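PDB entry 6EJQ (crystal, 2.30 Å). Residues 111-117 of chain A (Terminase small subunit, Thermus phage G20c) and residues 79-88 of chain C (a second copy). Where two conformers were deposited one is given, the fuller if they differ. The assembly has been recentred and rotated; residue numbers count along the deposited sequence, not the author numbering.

Chain A 111-117: RPADIAA
Chain C (79-88) DLLAIYQNML

Two helices that run in opposite directions can pack through a narrow apolar seam without a single hydrogen bond crossing between them, and the contact between two copies of the terminase small subunit of Thermus phage G20c is a compact example. The first turns of a helix in chain A, beginning at Pro A112, lie against a continuous helical stretch, Asp C79 to Leu C88. The axes approach to 10.9 Å, with 170° between their N-to-C directions, so the register descends in chain C as it rises in chain A: the CA of Pro A112 lies 6.9 Å from the CA of Ile C83, and the CA of Ala A116 lies 7.0 Å from the CA of Leu C80. The two stretches bury 251 Å² in total.

Arg A111, at the N-cap position, is extended (phi/psi -94/151°) and stays out of reach of chain C. Its work is local. Its backbone N donates to OD2 of Asp A114 at 3.1 Å, while its NH2 lies 2.9 Å from OD1 of Asp A114, a salt bridge of charges alone because that oxygen sits well out of the guanidinium plane. The arginine adopts m, t, m for chi1 to chi3, with chi4 at 115°; the aspartate has chi1 m and chi2 -27°.

Pro A112 opens the helix at -51/-41°, its ring C-gamma exo and its CA-to-CB bond directed toward chain C. Its CB meets CG2 of Ile C83 at 3.7 Å and SD of Met C87 at 3.6 Å, spanning residues one helical turn apart. Met C87 reaches the proline with chi angles m, t, p.

Ala A113 points away, and Asp A114 is out of reach. With Ile A115 (-68/-47°; chi1 m, chi2 t) the helix again turns a side chain toward its neighbour: CG2 of Ile A115 lies 3.9 Å from CD1 of Ile C83 and 4.1 Å from CD2 of Leu C80. Ile C83, itself m, t, thus touches both Pro A112 and Ile A115.

Ala A116 points sideways, and meets Leu C80 through both CA and CB, 4.0 and 4.1 Å from CD2 of that leucine. The leucine also starts sideways, but its m, t rotamer brings its end nearer. Ala A117 lies beyond contact. Backbone hydrogen bonds of the i to i+4 kind run through both helices: N of Ala A116 donates to O of Pro A112 at 3.0 Å, and N of Met C87 to O of Ile C83 at 2.9 Å.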

# COMPACT_ATOMS: atom_id res chain seq x y z
N ARG A 111 17.37 -9.29 9.95
CA ARG A 111 17.56 -7.85 9.80
C ARG A 111 16.82 -7.08 10.90
O ARG A 111 15.80 -7.56 11.40
CB ARG A 111 17.07 -7.40 8.42
CG ARG A 111 17.83 -8.03 7.27
CD ARG A 111 17.26 -7.62 5.92
NE ARG A 111 16.02 -8.35 5.60
CZ ARG A 111 14.79 -7.82 5.46
NH1 ARG A 111 14.57 -6.50 5.59
NH2 ARG A 111 13.76 -8.62 5.17
N PRO A 112 17.32 -5.88 11.29
CA PRO A 112 16.60 -5.05 12.26
C PRO A 112 15.12 -4.81 11.90
O PRO A 112 14.26 -4.86 12.79
CB PRO A 112 17.39 -3.75 12.24
CG PRO A 112 18.79 -4.17 11.96
CD PRO A 112 18.65 -5.32 10.99
N ALA A 113 14.85 -4.56 10.62
CA ALA A 113 13.49 -4.41 10.09
C ALA A 113 12.57 -5.62 10.36
O ALA A 113 11.39 -5.43 10.65
CB ALA A 113 13.53 -4.12 8.59
N ASP A 114 13.11 -6.83 10.26
CA ASP A 114 12.37 -8.06 10.58
C ASP A 114 11.96 -8.12 12.06
O ASP A 114 10.84 -8.57 12.38
CB ASP A 114 13.21 -9.32 10.30
CG ASP A 114 13.61 -9.48 8.82
OD1 ASP A 114 12.90 -8.99 7.92
OD2 ASP A 114 14.67 -10.13 8.59
N ILE A 115 12.86 -7.70 12.94
CA ILE A 115 12.64 -7.72 14.38
C ILE A 115 11.55 -6.70 14.75
O ILE A 115 10.62 -7.02 15.51
CB ILE A 115 13.95 -7.45 15.18
CG1 ILE A 115 14.89 -8.66 15.04
CG2 ILE A 115 13.67 -7.17 16.66
CD1 ILE A 115 16.33 -8.44 15.48
N ALA A 116 11.68 -5.49 14.21
CA ALA A 116 10.67 -4.43 14.41
C ALA A 116 9.29 -4.86 13.89
O ALA A 116 8.27 -4.68 14.58
CB ALA A 116 11.10 -3.15 13.72
N ALA A 117 9.27 -5.46 12.71
CA ALA A 117 8.02 -5.97 12.13
C ALA A 117 7.37 -6.99 13.07
O ALA A 117 6.16 -6.93 13.28
CB ALA A 117 8.25 -6.58 10.75
N ASP C 79 14.42 -2.88 23.34
CA ASP C 79 15.18 -3.75 22.44
C ASP C 79 15.54 -3.00 21.15
O ASP C 79 16.67 -3.06 20.68
CB ASP C 79 14.40 -5.03 22.07
CG ASP C 79 14.22 -6.01 23.24
OD1 ASP C 79 14.95 -5.93 24.24
OD2 ASP C 79 13.32 -6.86 23.16
N LEU C 80 14.56 -2.29 20.59
CA LEU C 80 14.77 -1.58 19.34
C LEU C 80 15.76 -0.43 19.47
O LEU C 80 16.51 -0.16 18.53
CB LEU C 80 13.44 -1.07 18.77
CG LEU C 80 12.39 -2.12 18.37
CD1 LEU C 80 11.21 -1.40 17.75
CD2 LEU C 80 12.93 -3.17 17.41
N LEU C 81 15.76 0.25 20.61
CA LEU C 81 16.73 1.31 20.88
C LEU C 81 18.15 0.79 20.88
O LEU C 81 19.05 1.46 20.39
CB LEU C 81 16.43 2.02 22.20
CG LEU C 81 15.30 3.05 22.07
CD1 LEU C 81 14.68 3.35 23.43
CD2 LEU C 81 15.79 4.33 21.40
N ALA C 82 18.34 -0.40 21.44
CA ALA C 82 19.66 -1.04 21.48
C ALA C 82 20.12 -1.42 20.07
O ALA C 82 21.26 -1.16 19.68
CB ALA C 82 19.63 -2.27 22.38
N ILE C 83 19.21 -2.02 19.31
CA ILE C 83 19.45 -2.33 17.90
C ILE C 83 19.80 -1.06 17.12
O ILE C 83 20.74 -1.07 16.31
CB ILE C 83 18.26 -3.07 17.26
CG1 ILE C 83 18.15 -4.48 17.87
CG2 ILE C 83 18.42 -3.17 15.74
CD1 ILE C 83 16.81 -5.16 17.66
N TYR C 84 19.06 0.02 17.37
CA TYR C 84 19.32 1.29 16.69
C TYR C 84 20.77 1.76 16.91
O TYR C 84 21.41 2.23 15.97
CB TYR C 84 18.31 2.37 17.11
CG TYR C 84 18.56 3.74 16.54
CD1 TYR C 84 18.02 4.11 15.30
CD2 TYR C 84 19.32 4.68 17.23
CE1 TYR C 84 18.24 5.37 14.77
CE2 TYR C 84 19.55 5.94 16.72
CZ TYR C 84 19.01 6.28 15.49
OH TYR C 84 19.24 7.53 14.98
N GLN C 85 21.27 1.64 18.14
CA GLN C 85 22.66 2.03 18.44
C GLN C 85 23.68 1.16 17.71
O GLN C 85 24.68 1.68 17.23
CB GLN C 85 22.94 2.04 19.96
CG GLN C 85 22.22 3.14 20.75
CD GLN C 85 22.49 4.57 20.26
OE1 GLN C 85 23.63 4.95 19.98
NE2 GLN C 85 21.43 5.37 20.16
N ASN C 86 23.41 -0.15 17.63
CA ASN C 86 24.24 -1.08 16.85
C ASN C 86 24.29 -0.69 15.37
O ASN C 86 25.34 -0.77 14.74
CB ASN C 86 23.73 -2.53 16.94
CG ASN C 86 23.53 -3.01 18.37
OD1 ASN C 86 22.74 -3.92 18.63
ND2 ASN C 86 24.26 -2.40 19.30
N MET C 87 23.14 -0.29 14.83
CA MET C 87 23.02 0.14 13.42
C MET C 87 23.86 1.38 13.14
O MET C 87 24.60 1.41 12.16
CB MET C 87 21.56 0.40 13.04
CG MET C 87 20.72 -0.86 12.99
SD MET C 87 18.95 -0.53 12.90
CE MET C 87 18.79 -0.09 11.18
N LEU C 88 23.77 2.38 14.01
CA LEU C 88 24.63 3.57 13.91
C LEU C 88 26.11 3.22 14.00
O LEU C 88 26.90 3.71 13.20
CB LEU C 88 24.31 4.59 15.00
CG LEU C 88 23.01 5.37 14.87
CD1 LEU C 88 22.89 6.30 16.06
CD2 LEU C 88 22.95 6.14 13.55